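Hemolysin-related protein (Vibrio cholerae serotype O1, PDB 6MLT) is a secreted matrix protein of the Vibrio cholerae biofilm that binds metal ions, probably binds carbohydrate and probably helps the biofilm adhere to surfaces. Local coordinates at residues G158-S170 with L176-F188. Numbering follows the deposited sequence.
Sequences GNIEILAADGVYS and LFSHDWAPSSIAF. With NA (sodium ion), chain E.
Val168 and Phe177 form the hydrogen-bonded pair of an antiparallel ladder: Val168 N donates to Phe177 O (2.9 Å), and Val168 O accepts from Leu176 N (2.8 Å) and, weakly, from Phe177 N. Two residues thus face Val168, a classic beta bulge. Beyond it His179 N reaches Asp166 O almost straight (169° at the hydrogen) but from well above the carbonyl plane, and Ala182 N meets a lone pair of Ala165 O. The His179 ring, turned back over the chain by a chi1 of 57°, lays one face on the Asp166-Gly167 peptide, with Gly167 CA in CH-pi contact 3.9 Å from the ring centroid. Its ND1 donates in the ring plane to Asp180 O (2.8 Å), fixing the ring's rotation, while at the ring's edge NE2 shares a water with Ala164 O and Ser185 OG. Farther out, Phe177 sets CZ 3.5 Å from Val168 CG2, the Leu176 side chain crosses that of Glu161 at about a right angle, CD1 against CG, and Leu163 CD1 rests on Ala187 CB (3.7 Å). Strands 161-164, 167-170 and 174-178 belong to one four-stranded antiparallel sheet; strand 185-188 begins the next, consistent with adjacent blades of a beta-propeller built from FG-GAP-like repeats. Glu161, bidentate through OE1 and OE2, and Asn159 O hold a sodium ion completed by Asp153, Asn155 and Asp157; OE1 also accepts from Ile154 N. The chemistry implies two kinds of joint: direct backbone bonds zip the outer strand to its blade and pin the turn that leaves it, whereas a water held by Ser185 and the packing of Leu163 on Ala187 join it to the following blade.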
ATOM      1  N   GLY A 158       0.383 -11.467 -18.630  1.00 35.09           N
ATOM      2  CA  GLY A 158      -0.658 -12.373 -18.200  1.00 37.27           C
ATOM      3  C   GLY A 158      -0.185 -13.564 -17.390  1.00 35.72           C
ATOM      4  O   GLY A 158      -1.011 -14.218 -16.742  1.00 37.25           O
ATOM      5  N   ASN A 159       1.110 -13.871 -17.412  1.00 33.81           N
ATOM      6  CA  ASN A 159       1.690 -14.935 -16.603  1.00 36.17           C
ATOM      7  C   ASN A 159       2.264 -14.363 -15.311  1.00 30.54           C
ATOM      8  O   ASN A 159       2.692 -13.206 -15.261  1.00 27.77           O
ATOM      9  CB  ASN A 159       2.781 -15.664 -17.379  1.00 47.39           C
ATOM     10  CG  ASN A 159       2.286 -16.194 -18.707  1.00 63.97           C
ATOM     11  OD1 ASN A 159       1.276 -16.893 -18.768  1.00 64.42           O
ATOM     12  ND2 ASN A 159       2.981 -15.842 -19.782  1.00 74.57           N
ATOM     13  N   ILE A 160       2.275 -15.186 -14.261  1.00 25.10           N
ATOM     14  CA  ILE A 160       2.652 -14.740 -12.921  1.00 23.58           C
ATOM     15  C   ILE A 160       4.109 -15.092 -12.669  1.00 23.00           C
ATOM     16  O   ILE A 160       4.536 -16.230 -12.908  1.00 21.93           O
ATOM     17  CB  ILE A 160       1.753 -15.362 -11.841  1.00 26.22           C
ATOM     18  CG1 ILE A 160       0.275 -15.127 -12.163  1.00 31.36           C
ATOM     19  CG2 ILE A 160       2.101 -14.786 -10.467  1.00 26.07           C
ATOM     20  CD1 ILE A 160      -0.090 -13.678 -12.429  1.00 35.31           C
ATOM     21  N   GLU A 161       4.865 -14.122 -12.168  1.00 20.29           N
ATOM     22  CA  GLU A 161       6.252 -14.321 -11.789  1.00 19.99           C
ATOM     23  C   GLU A 161       6.370 -14.541 -10.284  1.00 19.31           C
ATOM     24  O   GLU A 161       5.542 -14.076  -9.492  1.00 19.23           O
ATOM     25  CB  GLU A 161       7.109 -13.129 -12.220  1.00 19.76           C
ATOM     26  CG  GLU A 161       7.406 -13.106 -13.722  1.00 23.31           C
ATOM     27  CD  GLU A 161       6.186 -12.747 -14.571  1.00 29.49           C
ATOM     28  OE1 GLU A 161       5.535 -11.718 -14.278  1.00 27.64           O
ATOM     29  OE2 GLU A 161       5.879 -13.494 -15.530  1.00 30.53           O
ATOM     30  N   ILE A 162       7.419 -15.258  -9.904  1.00 18.10           N
ATOM     31  CA  ILE A 162       7.687 -15.653  -8.528  1.00 19.48           C
ATOM     32  C   ILE A 162       9.017 -15.021  -8.134  1.00 15.51           C
ATOM     33  O   ILE A 162      10.054 -15.324  -8.737  1.00 17.29           O
ATOM     34  CB  ILE A 162       7.728 -17.186  -8.395  1.00 19.61           C
ATOM     35  CG1 ILE A 162       6.366 -17.779  -8.764  1.00 22.02           C
ATOM     36  CG2 ILE A 162       8.125 -17.613  -6.997  1.00 20.88           C
ATOM     37  CD1 ILE A 162       6.395 -19.284  -9.017  1.00 22.76           C
ATOM     38  N   LEU A 163       8.983 -14.124  -7.151  1.00 14.72           N
ATOM     39  CA  LEU A 163      10.174 -13.424  -6.680  1.00 17.14           C
ATOM     40  C   LEU A 163      10.675 -14.143  -5.431  1.00 19.12           C
ATOM     41  O   LEU A 163      10.077 -14.021  -4.357  1.00 22.41           O
ATOM     42  CB  LEU A 163       9.863 -11.958  -6.381  1.00 19.33           C
ATOM     43  CG  LEU A 163       8.904 -11.216  -7.311  1.00 24.19           C
ATOM     44  CD1 LEU A 163       8.724  -9.778  -6.823  1.00 29.87           C
ATOM     45  CD2 LEU A 163       9.389 -11.231  -8.729  1.00 22.24           C
ATOM     46  N   ALA A 164      11.776 -14.876  -5.566  1.00 17.48           N
ATOM     47  CA  ALA A 164      12.294 -15.717  -4.494  1.00 17.82           C
ATOM     48  C   ALA A 164      13.682 -15.240  -4.077  1.00 17.61           C
ATOM     49  O   ALA A 164      14.227 -14.278  -4.621  1.00 17.71           O
ATOM     50  CB  ALA A 164      12.335 -17.186  -4.927  1.00 20.54           C
ATOM     51  N   ALA A 165      14.273 -15.962  -3.122  1.00 17.15           N
ATOM     52  CA  ALA A 165      15.500 -15.494  -2.483  1.00 18.31           C
ATOM     53  C   ALA A 165      16.693 -15.511  -3.429  1.00 17.99           C
ATOM     54  O   ALA A 165      17.640 -14.741  -3.234  1.00 18.15           O
ATOM     55  CB  ALA A 165      15.809 -16.351  -1.258  1.00 20.13           C
ATOM     56  N   ASP A 166      16.684 -16.388  -4.433  1.00 15.70           N
ATOM     57  CA  ASP A 166      17.841 -16.587  -5.296  1.00 17.58           C
ATOM     58  C   ASP A 166      17.584 -16.208  -6.746  1.00 17.65           C
ATOM     59  O   ASP A 166      18.450 -16.452  -7.600  1.00 15.54           O
ATOM     60  CB  ASP A 166      18.309 -18.041  -5.223  1.00 17.17           C
ATOM     61  CG  ASP A 166      17.243 -19.043  -5.698  1.00 23.14           C
ATOM     62  OD1 ASP A 166      16.063 -18.665  -5.924  1.00 22.69           O
ATOM     63  OD2 ASP A 166      17.599 -20.228  -5.851  1.00 23.83           O
ATOM     64  N   GLY A 167      16.434 -15.629  -7.047  1.00 17.59           N
ATOM     65  CA  GLY A 167      16.125 -15.243  -8.407  1.00 20.95           C
ATOM     66  C   GLY A 167      14.643 -15.008  -8.597  1.00 18.48           C
ATOM     67  O   GLY A 167      13.843 -15.078  -7.661  1.00 15.49           O
ATOM     68  N   VAL A 168      14.301 -14.727  -9.850  1.00 18.35           N
ATOM     69  CA  VAL A 168      12.932 -14.482 -10.286  1.00 15.73           C
ATOM     70  C   VAL A 168      12.560 -15.579 -11.263  1.00 17.54           C
ATOM     71  O   VAL A 168      13.331 -15.888 -12.181  1.00 19.44           O
ATOM     72  CB  VAL A 168      12.781 -13.097 -10.936  1.00 15.80           C
ATOM     73  CG1 VAL A 168      11.382 -12.921 -11.531  1.00 17.60           C
ATOM     74  CG2 VAL A 168      13.083 -12.024  -9.909  1.00 16.65           C
ATOM     75  N   TYR A 169      11.377 -16.150 -11.070  1.00 16.88           N
ATOM     76  CA  TYR A 169      10.914 -17.312 -11.805  1.00 17.51           C
ATOM     77  C   TYR A 169       9.577 -17.021 -12.476  1.00 19.07           C
ATOM     78  O   TYR A 169       8.758 -16.248 -11.970  1.00 19.39           O
ATOM     79  CB  TYR A 169      10.747 -18.518 -10.877  1.00 19.00           C
ATOM     80  CG  TYR A 169      11.998 -18.925 -10.127  1.00 16.72           C
ATOM     81  CD1 TYR A 169      12.456 -18.187  -9.040  1.00 20.28           C
ATOM     82  CD2 TYR A 169      12.712 -20.058 -10.500  1.00 16.09           C
ATOM     83  CE1 TYR A 169      13.597 -18.564  -8.353  1.00 17.81           C
ATOM     84  CE2 TYR A 169      13.838 -20.441  -9.822  1.00 16.71           C
ATOM     85  CZ  TYR A 169      14.281 -19.694  -8.749  1.00 20.05           C
ATOM     86  OH  TYR A 169      15.418 -20.085  -8.079  1.00 21.49           O
ATOM     87  N   SER A 170       9.367 -17.667 -13.614  1.00 20.59           N
ATOM     88  CA  SER A 170       8.074 -17.713 -14.280  1.00 23.47           C
ATOM     89  C   SER A 170       7.352 -18.987 -13.868  1.00 23.93           C
ATOM     90  O   SER A 170       7.948 -20.068 -13.865  1.00 19.29           O
ATOM     91  CB  SER A 170       8.245 -17.679 -15.799  1.00 25.78           C
ATOM     92  OG  SER A 170       7.103 -18.210 -16.447  1.00 28.31           O
ATOM     93  N   LEU A 176      14.065 -17.136 -14.537  1.00 17.20           N
ATOM     94  CA  LEU A 176      14.256 -16.043 -15.489  1.00 18.73           C
ATOM     95  C   LEU A 176      15.599 -15.347 -15.310  1.00 20.10           C
ATOM     96  O   LEU A 176      16.294 -15.087 -16.296  1.00 21.88           O
ATOM     97  CB  LEU A 176      13.124 -15.013 -15.352  1.00 21.73           C
ATOM     98  CG  LEU A 176      11.724 -15.516 -15.709  1.00 28.04           C
ATOM     99  CD1 LEU A 176      10.681 -14.459 -15.378  1.00 28.61           C
ATOM    100  CD2 LEU A 176      11.645 -15.889 -17.183  1.00 30.83           C
ATOM    101  N   PHE A 177      15.960 -15.007 -14.073  1.00 18.21           N
ATOM    102  CA  PHE A 177      17.299 -14.525 -13.778  1.00 20.29           C
ATOM    103  C   PHE A 177      17.619 -14.814 -12.322  1.00 17.57           C
ATOM    104  O   PHE A 177      16.722 -14.900 -11.477  1.00 16.21           O
ATOM    105  CB  PHE A 177      17.477 -13.025 -14.110  1.00 20.00           C
ATOM    106  CG  PHE A 177      16.790 -12.052 -13.164  1.00 19.28           C
ATOM    107  CD1 PHE A 177      15.532 -11.541 -13.459  1.00 19.49           C
ATOM    108  CD2 PHE A 177      17.447 -11.566 -12.043  1.00 21.38           C
ATOM    109  CE1 PHE A 177      14.921 -10.610 -12.623  1.00 19.60           C
ATOM    110  CE2 PHE A 177      16.844 -10.633 -11.203  1.00 21.58           C
ATOM    111  CZ  PHE A 177      15.580 -10.154 -11.494  1.00 20.59           C
ATOM    112  N   SER A 178      18.913 -14.986 -12.055  1.00 19.12           N
ATOM    113  CA  SER A 178      19.449 -15.313 -10.743  1.00 17.86           C
ATOM    114  C   SER A 178      19.985 -14.067 -10.048  1.00 18.42           C
ATOM    115  O   SER A 178      20.461 -13.127 -10.696  1.00 18.12           O
ATOM    116  CB  SER A 178      20.590 -16.328 -10.858  1.00 16.94           C
ATOM    117  OG  SER A 178      20.210 -17.503 -11.540  1.00 20.53           O
ATOM    118  N   HIS A 179      19.938 -14.085  -8.718  1.00 17.98           N
ATOM    119  CA  HIS A 179      20.651 -13.088  -7.929  1.00 18.26           C
ATOM    120  C   HIS A 179      21.099 -13.717  -6.618  1.00 18.92           C
ATOM    121  O   HIS A 179      20.608 -14.774  -6.203  1.00 17.06           O
ATOM    122  CB  HIS A 179      19.811 -11.812  -7.688  1.00 17.75           C
ATOM    123  CG  HIS A 179      18.486 -12.044  -7.021  1.00 20.45           C
ATOM    124  ND1 HIS A 179      18.367 -12.432  -5.703  1.00 20.84           N
ATOM    125  CD2 HIS A 179      17.221 -11.906  -7.485  1.00 21.55           C
ATOM    126  CE1 HIS A 179      17.088 -12.540  -5.389  1.00 19.79           C
ATOM    127  NE2 HIS A 179      16.370 -12.225  -6.455  1.00 20.52           N
ATOM    128  N   ASP A 180      22.076 -13.062  -5.991  1.00 19.30           N
ATOM    129  CA  ASP A 180      22.569 -13.464  -4.683  1.00 24.67           C
ATOM    130  C   ASP A 180      21.429 -13.496  -3.671  1.00 20.25           C
ATOM    131  O   ASP A 180      20.414 -12.814  -3.816  1.00 17.66           O
ATOM    132  CB  ASP A 180      23.643 -12.497  -4.184  1.00 41.59           C
ATOM    133  CG  ASP A 180      24.936 -12.589  -4.973  1.00 60.96           C
ATOM    134  OD1 ASP A 180      25.240 -13.681  -5.495  1.00 68.23           O
ATOM    135  OD2 ASP A 180      25.651 -11.569  -5.061  1.00 67.88           O
ATOM    136  N   TRP A 181      21.630 -14.277  -2.614  1.00 18.80           N
ATOM    137  CA  TRP A 181      20.594 -14.467  -1.607  1.00 17.59           C
ATOM    138  C   TRP A 181      20.013 -13.143  -1.134  1.00 17.32           C
ATOM    139  O   TRP A 181      20.743 -12.216  -0.763  1.00 17.55           O
ATOM    140  CB  TRP A 181      21.155 -15.231  -0.415  1.00 19.31           C
ATOM    141  CG  TRP A 181      20.173 -15.320   0.714  1.00 17.83           C
ATOM    142  CD1 TRP A 181      19.073 -16.116   0.775  1.00 19.19           C
ATOM    143  CD2 TRP A 181      20.200 -14.577   1.934  1.00 17.23           C
ATOM    144  NE1 TRP A 181      18.413 -15.924   1.964  1.00 18.65           N
ATOM    145  CE2 TRP A 181      19.083 -14.980   2.693  1.00 17.78           C
ATOM    146  CE3 TRP A 181      21.060 -13.612   2.464  1.00 19.50           C
ATOM    147  CZ2 TRP A 181      18.809 -14.457   3.950  1.00 16.18           C
ATOM    148  CZ3 TRP A 181      20.788 -13.096   3.708  1.00 18.30           C
ATOM    149  CH2 TRP A 181      19.668 -13.515   4.439  1.00 16.80           C
ATOM    150  N   ALA A 182      18.689 -13.075  -1.130  1.00 16.62           N
ATOM    151  CA  ALA A 182      17.977 -11.919  -0.608  1.00 18.03           C
ATOM    152  C   ALA A 182      16.822 -12.406   0.260  1.00 17.88           C
ATOM    153  O   ALA A 182      15.952 -13.134  -0.237  1.00 17.95           O
ATOM    154  CB  ALA A 182      17.464 -11.036  -1.747  1.00 20.13           C
ATOM    155  N   PRO A 183      16.768 -12.061   1.549  1.00 15.10           N
ATOM    156  CA  PRO A 183      15.620 -12.507   2.353  1.00 15.50           C
ATOM    157  C   PRO A 183      14.303 -11.949   1.857  1.00 17.44           C
ATOM    158  O   PRO A 183      13.256 -12.566   2.093  1.00 17.39           O
ATOM    159  CB  PRO A 183      15.951 -12.014   3.771  1.00 17.90           C
ATOM    160  CG  PRO A 183      16.972 -10.940   3.599  1.00 18.20           C
ATOM    161  CD  PRO A 183      17.744 -11.295   2.343  1.00 17.43           C
ATOM    162  N   SER A 184      14.328 -10.813   1.160  1.00 14.85           N
ATOM    163  CA  SER A 184      13.134 -10.105   0.737  1.00 18.26           C
ATOM    164  C   SER A 184      13.257  -9.613  -0.696  1.00 18.41           C
ATOM    165  O   SER A 184      14.267  -9.003  -1.067  1.00 18.55           O
ATOM    166  CB  SER A 184      12.877  -8.885   1.633  1.00 23.13           C
ATOM    167  OG  SER A 184      11.867  -8.074   1.070  1.00 22.03           O
ATOM    168  N   SER A 185      12.198  -9.818  -1.473  1.00 17.80           N
ATOM    169  CA  SER A 185      12.065  -9.246  -2.806  1.00 22.79           C
ATOM    170  C   SER A 185      10.666  -8.669  -2.956  1.00 19.82           C
ATOM    171  O   SER A 185       9.699  -9.261  -2.475  1.00 20.22           O
ATOM    172  CB  SER A 185      12.292 -10.299  -3.913  1.00 26.59           C
ATOM    173  OG  SER A 185      13.472 -11.050  -3.698  1.00 31.90           O
ATOM    174  N   ILE A 186      10.554  -7.517  -3.629  1.00 17.74           N
ATOM    175  CA  ILE A 186       9.260  -6.972  -4.022  1.00 14.93           C
ATOM    176  C   ILE A 186       9.370  -6.423  -5.439  1.00 17.67           C
ATOM    177  O   ILE A 186      10.462  -6.192  -5.959  1.00 18.56           O
ATOM    178  CB  ILE A 186       8.747  -5.867  -3.066  1.00 17.17           C
ATOM    179  CG1 ILE A 186       9.667  -4.640  -3.083  1.00 19.11           C
ATOM    180  CG2 ILE A 186       8.617  -6.404  -1.647  1.00 18.91           C
ATOM    181  CD1 ILE A 186       8.992  -3.385  -2.526  1.00 22.68           C
ATOM    182  N   ALA A 187       8.213  -6.193  -6.059  1.00 18.55           N
ATOM    183  CA  ALA A 187       8.153  -5.630  -7.399  1.00 21.20           C
ATOM    184  C   ALA A 187       7.273  -4.388  -7.409  1.00 21.29           C
ATOM    185  O   ALA A 187       6.215  -4.365  -6.772  1.00 22.89           O
ATOM    186  CB  ALA A 187       7.610  -6.644  -8.406  1.00 23.33           C
ATOM    187  N   PHE A 188       7.707  -3.366  -8.146  1.00 21.10           N
ATOM    188  CA  PHE A 188       6.906  -2.168  -8.343  1.00 24.74           C
ATOM    189  C   PHE A 188       7.464  -1.417  -9.539  1.00 23.41           C
ATOM    190  O   PHE A 188       8.642  -1.563  -9.883  1.00 21.17           O
ATOM    191  CB  PHE A 188       6.891  -1.277  -7.093  1.00 26.61           C
ATOM    192  CG  PHE A 188       8.205  -0.610  -6.796  1.00 26.88           C
ATOM    193  CD1 PHE A 188       9.258  -1.327  -6.258  1.00 29.93           C
ATOM    194  CD2 PHE A 188       8.375   0.746  -7.032  1.00 28.87           C
ATOM    195  CE1 PHE A 188      10.466  -0.709  -5.977  1.00 32.64           C
ATOM    196  CE2 PHE A 188       9.576   1.372  -6.751  1.00 29.38           C
ATOM    197  CZ  PHE A 188      10.624   0.647  -6.224  1.00 33.13           C
TER
HETATM  198 NA    NA E1004       4.233 -11.876 -16.268  1.00 27.05          NA
HETATM  199  O   HOH W   1      10.341 -11.980  -1.825  1.00 27.02           O
HETATM  200  O   HOH W   2      13.550 -12.133  -6.274  1.00 17.73           O